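Local coordinates for protein acyl-CoA thioesterase (PDB 3RQB) that is of unestablished function but probably hydrolyses acyl-CoA thioesters, with two hotdog domains in one chain, at residues L230-R235 and Q246-W251; T47-A52 and F78-A82; P203-G207 and L264-A269; E57-Q61 and V111-R115; P177-H182 and I222-T227. All blocks are in the same frame, centred on the assembly; numbering follows the deposited sequence.

Contact 1 (L230-R235 and Q246-W251); sequences LLGVAR and QIGEVW
The indole of Trp251 meets the neighbouring strand 230-235 in two ways: the carbonyl oxygen of Leu231 lies in the ring plane at its edge, with Trp251 CD1 3.5 Å from Leu231 O, and the CG2 methyl of Val233 approaches obliquely, 4.0 Å from Trp251 NE1. At the other end, the flat guanidinium of Arg235 carries the CD1 methyl of Ile247 over one face, Arg235 NH2 to Ile247 CD1 being 3.7 Å. These two side chains lie alongside each other and point the same way. Arg235 CG sits between its backbone N and carbonyl carbon (chi1 79°), and from there the chain runs extended to NE, past the flank of Ile247. Trp251 NE1 also makes a weak hydrogen bond within its own strand, to Glu249 OE1 at 3.2 Å.

The strands form an antiparallel beta hairpin of the C-terminal hotdog domain, with Leu231-Trp251, Val233-Glu249 and Arg235-Ile247 as its hydrogen-bonded pairs. Arg235 N bonds to Ile247 O at 2.6 Å, and Val233 N reaches Glu249 O at 2.8 Å. The larger side chains of these pairs share one face of the sheet. Gly232-Val250 and Ala234-Gly248 are the non-hydrogen-bonded pairs, and they belong to the other face. Toward the second subunit, the guanidinium of Arg235 has only a long, weak approach to the carboxylate of Glu249 of that subunit, and it lies near the like-charged Arg235 of the same neighbouring chain.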
# COMPACT_ATOMS: atom_id res chain seq x y z
N LEU B 230 13.28 15.63 -9.12
CA LEU B 230 12.21 15.54 -8.13
C LEU B 230 12.76 15.36 -6.73
O LEU B 230 13.90 14.94 -6.53
CB LEU B 230 11.29 14.37 -8.45
CG LEU B 230 10.91 14.30 -9.92
CD1 LEU B 230 10.14 13.02 -10.19
CD2 LEU B 230 10.12 15.53 -10.31
N LEU B 231 11.91 15.68 -5.75
CA LEU B 231 12.30 15.51 -4.36
C LEU B 231 11.53 14.39 -3.72
O LEU B 231 10.31 14.48 -3.54
CB LEU B 231 12.03 16.79 -3.58
CG LEU B 231 12.60 16.64 -2.18
CD1 LEU B 231 14.11 16.70 -2.26
CD2 LEU B 231 12.05 17.69 -1.22
N GLY B 232 12.22 13.31 -3.39
CA GLY B 232 11.61 12.24 -2.62
C GLY B 232 11.83 12.43 -1.12
O GLY B 232 12.83 13.00 -0.69
N VAL B 233 10.89 11.92 -0.34
CA VAL B 233 11.03 11.87 1.11
C VAL B 233 10.62 10.48 1.57
O VAL B 233 9.45 10.10 1.48
CB VAL B 233 10.10 12.87 1.80
CG1 VAL B 233 10.26 12.78 3.33
CG2 VAL B 233 10.35 14.29 1.29
N ALA B 234 11.57 9.74 2.12
CA ALA B 234 11.25 8.42 2.62
C ALA B 234 11.48 8.40 4.11
O ALA B 234 12.52 8.86 4.60
CB ALA B 234 12.10 7.37 1.94
N ARG B 235 10.50 7.89 4.84
CA ARG B 235 10.61 7.76 6.28
C ARG B 235 10.29 6.33 6.66
O ARG B 235 9.84 5.53 5.83
CB ARG B 235 9.71 8.77 7.02
CG ARG B 235 8.23 8.39 7.11
CD ARG B 235 7.39 9.48 7.80
NE ARG B 235 5.96 9.16 7.80
CZ ARG B 235 5.29 8.60 8.81
NH1 ARG B 235 5.92 8.29 9.94
NH2 ARG B 235 3.98 8.35 8.70
N GLN B 246 8.64 1.29 4.75
CA GLN B 246 9.09 2.56 4.24
C GLN B 246 7.86 3.31 3.80
O GLN B 246 7.03 2.77 3.08
CB GLN B 246 10.03 2.36 3.06
CG GLN B 246 10.88 3.57 2.73
CD GLN B 246 11.94 3.28 1.69
OE1 GLN B 246 13.02 2.78 2.01
NE2 GLN B 246 11.64 3.59 0.43
N ILE B 247 7.73 4.55 4.26
CA ILE B 247 6.72 5.44 3.75
C ILE B 247 7.41 6.58 3.02
O ILE B 247 8.40 7.12 3.52
CB ILE B 247 5.86 6.02 4.87
CG1 ILE B 247 5.40 4.90 5.80
CG2 ILE B 247 4.68 6.76 4.29
CD1 ILE B 247 4.24 5.29 6.69
N GLY B 248 6.91 6.94 1.85
CA GLY B 248 7.56 8.00 1.11
C GLY B 248 6.67 8.81 0.20
O GLY B 248 5.61 8.34 -0.23
N GLU B 249 7.12 10.03 -0.09
CA GLU B 249 6.41 10.95 -0.97
C GLU B 249 7.34 11.51 -2.03
O GLU B 249 8.55 11.61 -1.82
CB GLU B 249 5.88 12.12 -0.16
CG GLU B 249 5.23 11.69 1.12
CD GLU B 249 5.41 12.70 2.22
OE1 GLU B 249 5.93 13.81 1.94
OE2 GLU B 249 5.03 12.39 3.37
N VAL B 250 6.78 11.88 -3.18
CA VAL B 250 7.56 12.48 -4.25
C VAL B 250 6.96 13.78 -4.70
O VAL B 250 5.80 13.83 -5.11
CB VAL B 250 7.69 11.56 -5.46
CG1 VAL B 250 8.66 12.17 -6.47
CG2 VAL B 250 8.17 10.19 -5.04
N TRP B 251 7.75 14.84 -4.64
CA TRP B 251 7.24 16.17 -4.95
C TRP B 251 7.88 16.75 -6.20
O TRP B 251 9.02 16.43 -6.56
CB TRP B 251 7.52 17.13 -3.80
CG TRP B 251 7.07 16.68 -2.44
CD1 TRP B 251 7.69 15.78 -1.63
CD2 TRP B 251 5.92 17.15 -1.72
NE1 TRP B 251 7.00 15.65 -0.45
CE2 TRP B 251 5.91 16.49 -0.48
CE3 TRP B 251 4.90 18.07 -2.01
CZ2 TRP B 251 4.91 16.70 0.47
CZ3 TRP B 251 3.92 18.28 -1.07
CH2 TRP B 251 3.92 17.60 0.15

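Contact 2 (T47-A52 and F78-A82); sequences TMLKAA and FVIEA
Thr47 CG2 touches two side chains of the strand, 3.7 Å from Ile80 CD1 and 3.9 Å from Phe78 CZ. Thr47 and Phe78 approach from opposite directions, and the methyl meets the ring obliquely. Ile80 fills the middle of the contact with both its branches: CD1 reaches Thr47 and the selenium of selenomethionine Met48, with Ile80 CD1 to Met48 SE 4.2 Å, while Ile80 CG2 rests against Ala51 CB at 4.1 Å. Further along the strand, Ala51 CB meets Ala82 CB, also at 4.1 Å, methyl against methyl, and the backbones come nearest at Ala52 and Ala82, CA to CA 6.0 Å.

The torsions explain these meetings. In Thr47 the methyl stands opposite the backbone N while OG1 lies beside it (chi1 -67°), which sends CG2 to the strand and lets OG1 hydrogen-bond to Ile43 O one turn back. Met48 sets out away from the strand, but bends at chi2 and chi3 bring its selenium round to Ile80. No hydrogen bond links the segments; the side-chain contacts are made by apolar atoms.

The segment axes run 8.6 Å apart at an angle of 49°, so helix 41-53 lies aslant over the sheet as the central helix of the N-terminal hotdog domain. Met48 continues onto Met98 of strand 91-100 and Ala108 of strand 103-113, Leu49 and Ala52 onto Phe112, and Leu49 also meets helix 182-188 of the C-terminal domain.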
# COMPACT_ATOMS: atom_id res chain seq x y z
N THR B 47 7.96 -2.28 -14.96
CA THR B 47 7.60 -3.38 -15.86
C THR B 47 6.19 -3.95 -15.61
O THR B 47 5.43 -4.12 -16.55
CB THR B 47 8.63 -4.50 -15.77
OG1 THR B 47 9.87 -4.04 -16.31
CG2 THR B 47 8.15 -5.70 -16.56
N MSE B 48 5.85 -4.25 -14.36
CA MSE B 48 4.51 -4.76 -14.05
C MSE B 48 3.42 -3.81 -14.53
O MSE B 48 2.33 -4.26 -14.89
CB MSE B 48 4.35 -5.00 -12.54
CG MSE B 48 5.10 -6.22 -12.02
SE MSE B 48 4.65 -7.85 -13.00
CE MSE B 48 3.61 -8.75 -11.62
N LEU B 49 3.70 -2.51 -14.51
CA LEU B 49 2.72 -1.48 -14.87
C LEU B 49 2.50 -1.29 -16.38
O LEU B 49 1.36 -1.13 -16.85
CB LEU B 49 3.11 -0.15 -14.22
CG LEU B 49 2.18 1.04 -14.46
CD1 LEU B 49 0.80 0.80 -13.86
CD2 LEU B 49 2.81 2.31 -13.89
N LYS B 50 3.60 -1.32 -17.13
CA LYS B 50 3.53 -1.19 -18.58
C LYS B 50 2.60 -2.23 -19.13
O LYS B 50 1.80 -1.95 -20.02
CB LYS B 50 4.91 -1.35 -19.22
CG LYS B 50 5.89 -0.27 -18.82
CD LYS B 50 5.29 1.12 -18.99
CE LYS B 50 5.15 1.49 -20.46
NZ LYS B 50 4.56 2.86 -20.61
N ALA B 51 2.68 -3.44 -18.58
CA ALA B 51 1.88 -4.56 -19.06
C ALA B 51 0.42 -4.16 -19.17
O ALA B 51 -0.18 -4.31 -20.23
CB ALA B 51 2.01 -5.75 -18.12
N ALA B 52 -0.14 -3.63 -18.08
CA ALA B 52 -1.53 -3.20 -18.04
C ALA B 52 -1.71 -1.97 -18.91
O ALA B 52 -2.72 -1.84 -19.61
CB ALA B 52 -1.97 -2.90 -16.62
N PHE B 78 11.08 -13.57 -19.01
CA PHE B 78 9.96 -13.83 -18.13
C PHE B 78 8.70 -13.61 -18.94
O PHE B 78 8.76 -13.14 -20.08
CB PHE B 78 9.93 -12.87 -16.97
CG PHE B 78 9.87 -11.45 -17.38
CD1 PHE B 78 8.66 -10.85 -17.65
CD2 PHE B 78 11.02 -10.71 -17.54
CE1 PHE B 78 8.60 -9.54 -18.04
CE2 PHE B 78 10.98 -9.39 -17.94
CZ PHE B 78 9.77 -8.80 -18.19
N VAL B 79 7.58 -13.99 -18.35
CA VAL B 79 6.28 -13.82 -18.98
C VAL B 79 5.31 -13.16 -18.01
O VAL B 79 5.30 -13.48 -16.83
CB VAL B 79 5.75 -15.18 -19.42
CG1 VAL B 79 4.35 -15.43 -18.86
CG2 VAL B 79 5.75 -15.27 -20.93
N ILE B 80 4.51 -12.22 -18.51
CA ILE B 80 3.52 -11.57 -17.66
C ILE B 80 2.13 -11.77 -18.19
O ILE B 80 1.87 -11.52 -19.36
CB ILE B 80 3.75 -10.07 -17.55
CG1 ILE B 80 5.19 -9.79 -17.14
CG2 ILE B 80 2.76 -9.46 -16.55
CD1 ILE B 80 5.55 -8.31 -17.06
N GLU B 81 1.22 -12.18 -17.33
CA GLU B 81 -0.17 -12.33 -17.73
C GLU B 81 -1.00 -11.26 -17.04
O GLU B 81 -1.25 -11.33 -15.84
CB GLU B 81 -0.64 -13.70 -17.29
CG GLU B 81 -2.01 -14.07 -17.74
CD GLU B 81 -2.34 -15.49 -17.36
OE1 GLU B 81 -1.82 -16.41 -18.04
OE2 GLU B 81 -3.09 -15.68 -16.37
N ALA B 82 -1.47 -10.28 -17.81
CA ALA B 82 -2.20 -9.15 -17.22
C ALA B 82 -3.70 -9.14 -17.56
O ALA B 82 -4.08 -8.89 -18.70
CB ALA B 82 -1.54 -7.83 -17.64

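Contact 3 (P203-G207 and L264-A269); sequences PVPIG and LVYMKA
This is an antiparallel strand pairing at the start of strand 206-215, where Pro205, Ile206 and Gly207 run against Tyr266 and Met267 at the end of strand 257-267 and Lys268 just beyond it. Gly207 N donates to Tyr266 O at 3.0 Å, and the return bond from Tyr266 N to Gly207 O is weak. Beyond the strand proper, the pairing is carried on by Lys268 N, which bonds to Pro205 O at 2.9 Å.

On one face, Ile206 touches two neighbours with different atoms: its CB lies 4.0 Å from Val265 CG1, and its CG2 4.0 Å from Met267 CB. CG1 of Ile206 stands between backbone N and carbonyl carbon (chi1 52°), placing CG2 beside the N and over Met267. At the outer end the Pro205 ring crosses the aliphatic start of Lys268 at about a right angle, with CB to CB 3.6 Å, and Val204 CG1 meets Ala269 CB at 4.1 Å. Helix 195-200 covers Val204 and Ile206 through Val196, while Ala269 makes backbone hydrogen bonds to the second subunit. Such edge-to-edge joining of antiparallel strands builds the curved sheet of the C-terminal hotdog domain.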
# COMPACT_ATOMS: atom_id res chain seq x y z
N PRO B 203 25.22 -1.86 6.42
CA PRO B 203 24.23 -2.73 5.78
C PRO B 203 23.90 -4.04 6.52
O PRO B 203 24.74 -4.60 7.26
CB PRO B 203 24.87 -3.04 4.42
CG PRO B 203 26.32 -3.05 4.71
CD PRO B 203 26.54 -1.98 5.78
N VAL B 204 22.67 -4.52 6.30
CA VAL B 204 22.23 -5.85 6.68
C VAL B 204 21.50 -6.41 5.46
O VAL B 204 21.14 -5.66 4.55
CB VAL B 204 21.24 -5.87 7.89
CG1 VAL B 204 21.98 -5.69 9.21
CG2 VAL B 204 20.14 -4.82 7.74
N PRO B 205 21.31 -7.73 5.43
CA PRO B 205 20.49 -8.29 4.35
C PRO B 205 19.03 -7.84 4.45
O PRO B 205 18.42 -7.94 5.52
CB PRO B 205 20.58 -9.80 4.61
CG PRO B 205 21.88 -9.97 5.33
CD PRO B 205 22.03 -8.76 6.19
N ILE B 206 18.48 -7.37 3.34
CA ILE B 206 17.07 -6.99 3.29
C ILE B 206 16.51 -7.38 1.93
O ILE B 206 17.25 -7.54 0.97
CB ILE B 206 16.85 -5.46 3.53
CG1 ILE B 206 17.72 -4.62 2.59
CG2 ILE B 206 17.14 -5.09 4.97
CD1 ILE B 206 17.09 -4.30 1.24
N GLY B 207 15.19 -7.54 1.86
CA GLY B 207 14.53 -7.60 0.58
C GLY B 207 13.09 -7.15 0.71
O GLY B 207 12.47 -7.29 1.77
N LEU B 264 7.02 -2.77 2.29
CA LEU B 264 7.25 -3.68 3.40
C LEU B 264 8.50 -4.49 3.09
O LEU B 264 8.61 -5.13 2.04
CB LEU B 264 6.07 -4.61 3.62
CG LEU B 264 6.26 -5.49 4.86
CD1 LEU B 264 6.50 -4.60 6.07
CD2 LEU B 264 5.09 -6.45 5.12
N VAL B 265 9.46 -4.47 4.01
CA VAL B 265 10.74 -5.04 3.70
C VAL B 265 11.25 -6.00 4.75
O VAL B 265 11.37 -5.67 5.93
CB VAL B 265 11.77 -3.94 3.52
CG1 VAL B 265 13.04 -4.52 2.92
CG2 VAL B 265 11.21 -2.85 2.64
N TYR B 266 11.54 -7.21 4.30
CA TYR B 266 12.24 -8.20 5.09
C TYR B 266 13.61 -7.70 5.51
O TYR B 266 14.34 -7.11 4.72
CB TYR B 266 12.41 -9.47 4.28
CG TYR B 266 13.24 -10.50 4.99
CD1 TYR B 266 12.69 -11.28 6.01
CD2 TYR B 266 14.57 -10.70 4.66
CE1 TYR B 266 13.45 -12.24 6.68
CE2 TYR B 266 15.34 -11.66 5.32
CZ TYR B 266 14.77 -12.43 6.33
OH TYR B 266 15.53 -13.38 6.98
N MSE B 267 13.97 -7.97 6.75
CA MSE B 267 15.23 -7.50 7.30
C MSE B 267 15.89 -8.57 8.18
O MSE B 267 15.22 -9.21 9.00
CB MSE B 267 14.95 -6.23 8.08
CG MSE B 267 15.87 -5.97 9.23
SE MSE B 267 14.91 -4.83 10.46
CE MSE B 267 13.76 -6.18 11.28
N LYS B 268 17.20 -8.77 8.01
CA LYS B 268 17.94 -9.84 8.70
C LYS B 268 18.68 -9.55 10.03
O LYS B 268 19.38 -10.42 10.54
CB LYS B 268 18.89 -10.57 7.74
CG LYS B 268 18.19 -11.62 6.88
CD LYS B 268 19.00 -12.90 6.76
CE LYS B 268 18.18 -14.04 6.11
NZ LYS B 268 18.00 -13.92 4.63
N ALA B 269 18.57 -8.35 10.58
CA ALA B 269 19.30 -8.02 11.81
C ALA B 269 18.91 -8.82 13.07
O ALA B 269 17.78 -8.70 13.56
CB ALA B 269 19.20 -6.52 12.09

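Contact 4 (E57-Q61 and V111-R115); sequences ERLGQ and VFGIR
Gly113 N gives Gln61 O a nearly straight hydrogen bond of 2.9 Å, and Gln61 N answers with a 3.1 Å bond to Gly113 O whose donor stands above the carbonyl plane, 55° out of it. Together they form the hydrogen-bonded antiparallel pair with which strand 61-69 begins beside the end of strand 103-113. Both strands belong to the N-terminal hotdog domain, and the incoming chain arrives here from helix 41-53 through the loop 57-60.

That loop lines one side of Phe112. Gly60 O sits in the ring plane at its edge, while Leu59 O is 3.4 Å from Phe112 CB and oblique to the ring. Arg58 crosses the aromatic side chain at about a right angle and touches it with its aliphatic CG, 3.9 Å from Phe112 CD2; the planes of guanidinium and ring are 53° apart. A bend at chi2 (-106°) turns the arginine along the following residues of its own segment, where NE bonds weakly to Gly60 O and NH2 weakly to Gln61 OE1, while NH1 is hydrogen-bonded to Met53 O. Gly60, at positive phi, packs its CA on Ile114 CG1, just past the strand end. The far side of the Phe112 ring, CE1 and CZ, packs on Ala52 and Leu49 of helix 41-53, and Phe94 meets the ring.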
# COMPACT_ATOMS: atom_id res chain seq x y z
N GLU B 57 -7.34 -3.38 -23.75
CA GLU B 57 -8.59 -3.08 -23.07
C GLU B 57 -8.39 -1.90 -22.15
O GLU B 57 -9.36 -1.29 -21.70
CB GLU B 57 -9.06 -4.27 -22.24
CG GLU B 57 -9.09 -5.58 -22.98
CD GLU B 57 -10.33 -5.76 -23.81
OE1 GLU B 57 -10.78 -6.92 -23.93
OE2 GLU B 57 -10.86 -4.75 -24.34
N ARG B 58 -7.14 -1.60 -21.85
CA ARG B 58 -6.86 -0.59 -20.84
C ARG B 58 -7.39 0.79 -21.22
O ARG B 58 -7.18 1.29 -22.33
CB ARG B 58 -5.38 -0.51 -20.48
CG ARG B 58 -4.96 0.87 -20.03
CD ARG B 58 -4.16 1.53 -21.12
NE ARG B 58 -3.93 2.93 -20.85
CZ ARG B 58 -2.99 3.65 -21.47
NH1 ARG B 58 -2.20 3.08 -22.37
NH2 ARG B 58 -2.84 4.93 -21.18
N LEU B 59 -8.09 1.38 -20.27
CA LEU B 59 -8.69 2.67 -20.46
C LEU B 59 -8.27 3.54 -19.29
O LEU B 59 -7.83 3.03 -18.26
CB LEU B 59 -10.21 2.54 -20.52
CG LEU B 59 -10.73 1.62 -21.63
CD1 LEU B 59 -12.21 1.84 -21.87
CD2 LEU B 59 -9.95 1.82 -22.93
N GLY B 60 -8.39 4.84 -19.48
CA GLY B 60 -7.95 5.79 -18.48
C GLY B 60 -6.46 5.70 -18.21
O GLY B 60 -5.69 5.10 -18.97
N GLN B 61 -6.06 6.30 -17.10
CA GLN B 61 -4.66 6.34 -16.69
C GLN B 61 -4.49 5.75 -15.28
O GLN B 61 -5.45 5.63 -14.52
CB GLN B 61 -4.16 7.79 -16.74
CG GLN B 61 -4.04 8.36 -18.16
CD GLN B 61 -2.97 7.65 -18.99
OE1 GLN B 61 -2.71 6.46 -18.80
NE2 GLN B 61 -2.34 8.39 -19.90
N VAL B 111 -4.96 -0.17 -10.50
CA VAL B 111 -6.21 0.50 -10.73
C VAL B 111 -5.99 1.61 -11.74
O VAL B 111 -5.17 2.48 -11.54
CB VAL B 111 -6.75 1.09 -9.44
CG1 VAL B 111 -8.16 1.61 -9.66
CG2 VAL B 111 -6.72 0.04 -8.33
N PHE B 112 -6.74 1.55 -12.84
CA PHE B 112 -6.75 2.62 -13.83
C PHE B 112 -8.08 3.33 -13.77
O PHE B 112 -9.09 2.72 -13.43
CB PHE B 112 -6.57 2.07 -15.23
CG PHE B 112 -5.17 1.68 -15.55
CD1 PHE B 112 -4.58 0.59 -14.92
CD2 PHE B 112 -4.44 2.39 -16.48
CE1 PHE B 112 -3.29 0.22 -15.22
CE2 PHE B 112 -3.14 2.03 -16.78
CZ PHE B 112 -2.56 0.94 -16.15
N GLY B 113 -8.08 4.61 -14.11
CA GLY B 113 -9.32 5.35 -14.14
C GLY B 113 -9.20 6.67 -14.87
O GLY B 113 -8.10 7.21 -15.02
N ILE B 114 -10.33 7.18 -15.33
CA ILE B 114 -10.38 8.49 -15.96
C ILE B 114 -10.84 9.50 -14.94
O ILE B 114 -11.93 9.37 -14.37
CB ILE B 114 -11.35 8.51 -17.14
CG1 ILE B 114 -10.98 7.40 -18.13
CG2 ILE B 114 -11.37 9.90 -17.79
CD1 ILE B 114 -12.16 6.55 -18.59
N ARG B 115 -10.01 10.51 -14.71
CA ARG B 115 -10.35 11.52 -13.71
C ARG B 115 -10.55 12.94 -14.25
O ARG B 115 -9.96 13.34 -15.26
CB ARG B 115 -9.37 11.50 -12.52
CG ARG B 115 -7.92 11.36 -12.92
CD ARG B 115 -7.07 10.80 -11.78
NE ARG B 115 -6.94 11.70 -10.64
CZ ARG B 115 -5.86 11.76 -9.86
NH1 ARG B 115 -4.84 10.96 -10.12
NH2 ARG B 115 -5.81 12.61 -8.85

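Contact 5 (P177-H182 and I222-T227); sequences PRPLDH and IFRQGT
The loop 177-182 runs past the end of helix 219-224, where the chain turns out of the helix at Gly226 with positive phi; Pro179 and Gly226 come nearest, CA to CA 4.1 Å. Gly226 O lies 3.6 Å from Pro179 CA in a CA-H...O contact.

Leu180 is the centre of the packing. With CG trans to the backbone N (chi1 -171°), its branch extends toward the helix end: Leu180 CG is 4.2 Å from Ile222 CG2, and Leu180 CD2 lies 4.1 Å from Gln225 CB, the side chains of Leu180 and Gln225 pointing the same way. Phe223 turns its edge to the loop, with Asp181 CA in its ring plane and Phe223 CD1 3.5 Å from Leu180 O. The His182 and Phe223 rings meet obliquely, centroids 5.5 Å apart, and Ile222 CD1 comes obliquely to His182 CE1 at 3.4 Å. Outside these, Thr227 CG2 packs on Pro177 CB at 3.9 Å.

Asp181 OD1 receives Arg178 NH1 in a salt bridge and also bonds Ala184 N, and Arg178 NH2 pairs with Asp13. Asp181 is thus the N-cap of helix 182-188, and the contact is a helix start packed against a helix end within the C-terminal hotdog domain.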
# COMPACT_ATOMS: atom_id res chain seq x y z
N PRO B 177 18.93 11.82 -18.57
CA PRO B 177 17.63 12.48 -18.39
C PRO B 177 16.57 11.85 -19.25
O PRO B 177 16.81 11.55 -20.42
CB PRO B 177 17.90 13.91 -18.85
CG PRO B 177 19.11 13.81 -19.75
CD PRO B 177 19.94 12.72 -19.15
N ARG B 178 15.40 11.61 -18.66
CA ARG B 178 14.30 11.06 -19.45
C ARG B 178 12.99 11.69 -19.00
O ARG B 178 12.76 11.87 -17.81
CB ARG B 178 14.25 9.54 -19.28
CG ARG B 178 12.96 8.88 -19.76
CD ARG B 178 12.98 7.39 -19.42
NE ARG B 178 11.92 6.62 -20.09
CZ ARG B 178 10.68 6.51 -19.63
NH1 ARG B 178 10.33 7.13 -18.50
NH2 ARG B 178 9.78 5.79 -20.29
N PRO B 179 12.11 11.97 -19.97
CA PRO B 179 10.81 12.58 -19.68
C PRO B 179 10.05 11.70 -18.72
O PRO B 179 10.19 10.48 -18.74
CB PRO B 179 10.13 12.60 -21.04
CG PRO B 179 11.27 12.74 -22.00
CD PRO B 179 12.35 11.89 -21.42
N LEU B 180 9.25 12.33 -17.87
CA LEU B 180 8.59 11.60 -16.81
C LEU B 180 7.27 11.03 -17.27
O LEU B 180 6.51 11.70 -17.96
CB LEU B 180 8.37 12.49 -15.59
CG LEU B 180 7.89 11.70 -14.38
CD1 LEU B 180 8.85 10.56 -14.06
CD2 LEU B 180 7.74 12.62 -13.19
N ASP B 181 7.02 9.78 -16.89
CA ASP B 181 5.71 9.15 -17.08
C ASP B 181 5.41 8.27 -15.87
O ASP B 181 6.17 8.26 -14.91
CB ASP B 181 5.66 8.35 -18.39
CG ASP B 181 6.39 7.02 -18.30
OD1 ASP B 181 7.25 6.86 -17.41
OD2 ASP B 181 6.11 6.14 -19.14
N HIS B 182 4.32 7.53 -15.91
CA HIS B 182 3.89 6.81 -14.72
C HIS B 182 4.85 5.71 -14.27
O HIS B 182 5.22 5.63 -13.09
CB HIS B 182 2.47 6.27 -14.90
CG HIS B 182 1.45 7.36 -15.03
ND1 HIS B 182 0.79 7.90 -13.95
CD2 HIS B 182 0.99 8.02 -16.12
CE1 HIS B 182 -0.04 8.84 -14.36
NE2 HIS B 182 0.06 8.94 -15.68
N ILE B 222 1.95 15.19 -13.96
CA ILE B 222 3.08 14.27 -13.99
C ILE B 222 3.97 14.52 -15.23
O ILE B 222 5.18 14.74 -15.11
CB ILE B 222 2.60 12.80 -13.92
CG1 ILE B 222 2.15 12.46 -12.48
CG2 ILE B 222 3.70 11.85 -14.40
CD1 ILE B 222 1.33 11.17 -12.31
N PHE B 223 3.35 14.52 -16.40
CA PHE B 223 4.06 14.71 -17.66
C PHE B 223 4.78 16.05 -17.72
O PHE B 223 5.88 16.15 -18.24
CB PHE B 223 3.08 14.56 -18.81
CG PHE B 223 2.43 13.21 -18.86
CD1 PHE B 223 3.09 12.09 -18.36
CD2 PHE B 223 1.16 13.04 -19.38
CE1 PHE B 223 2.51 10.82 -18.40
CE2 PHE B 223 0.56 11.77 -19.41
CZ PHE B 223 1.24 10.67 -18.93
N ARG B 224 4.15 17.06 -17.12
CA ARG B 224 4.65 18.42 -17.11
C ARG B 224 6.13 18.50 -16.69
O ARG B 224 6.88 19.36 -17.16
CB ARG B 224 3.78 19.22 -16.14
CG ARG B 224 3.96 20.73 -16.14
CD ARG B 224 2.89 21.36 -15.26
NE ARG B 224 1.54 20.91 -15.64
CZ ARG B 224 0.56 20.62 -14.78
NH1 ARG B 224 0.77 20.74 -13.47
NH2 ARG B 224 -0.62 20.22 -15.23
N GLN B 225 6.54 17.59 -15.81
CA GLN B 225 7.90 17.60 -15.26
C GLN B 225 9.00 17.34 -16.29
O GLN B 225 10.13 17.82 -16.15
CB GLN B 225 8.00 16.56 -14.14
CG GLN B 225 6.86 16.60 -13.13
CD GLN B 225 6.82 17.89 -12.32
OE1 GLN B 225 7.85 18.44 -11.95
NE2 GLN B 225 5.61 18.36 -12.04
N GLY B 226 8.69 16.56 -17.32
CA GLY B 226 9.68 16.28 -18.33
C GLY B 226 10.88 15.72 -17.60
O GLY B 226 10.76 14.77 -16.83
N THR B 227 12.03 16.35 -17.81
CA THR B 227 13.29 15.85 -17.26
C THR B 227 13.65 16.51 -15.93
O THR B 227 14.71 16.24 -15.37
CB THR B 227 14.43 16.06 -18.25
OG1 THR B 227 14.43 17.43 -18.67
CG2 THR B 227 14.26 15.16 -19.46

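Contacts 2 and 4 belong to the N-terminal hotdog domain and contacts 1, 3 and 5 to the C-terminal one. In the chain, the segments of contacts 2 and 4 alternate, as do those of contacts 3 and 5, while contact 1 is nested within the loop that contact 3 closes. Contacts 2 and 4, with centres about 16 Å apart, meet where Phe112 packs on helix 41-53. Contacts 1 and 5, about 17 Å apart, join through Leu230 and Leu180, whereas contacts 3 and 4 lie about 35 Å apart on opposite sides of the chain's centre. Leu49 against His182 links contacts 2 and 5 across the domains. Contacts 1, 3 and 4 also reach the second subunit, so both domains take part in dimer contacts.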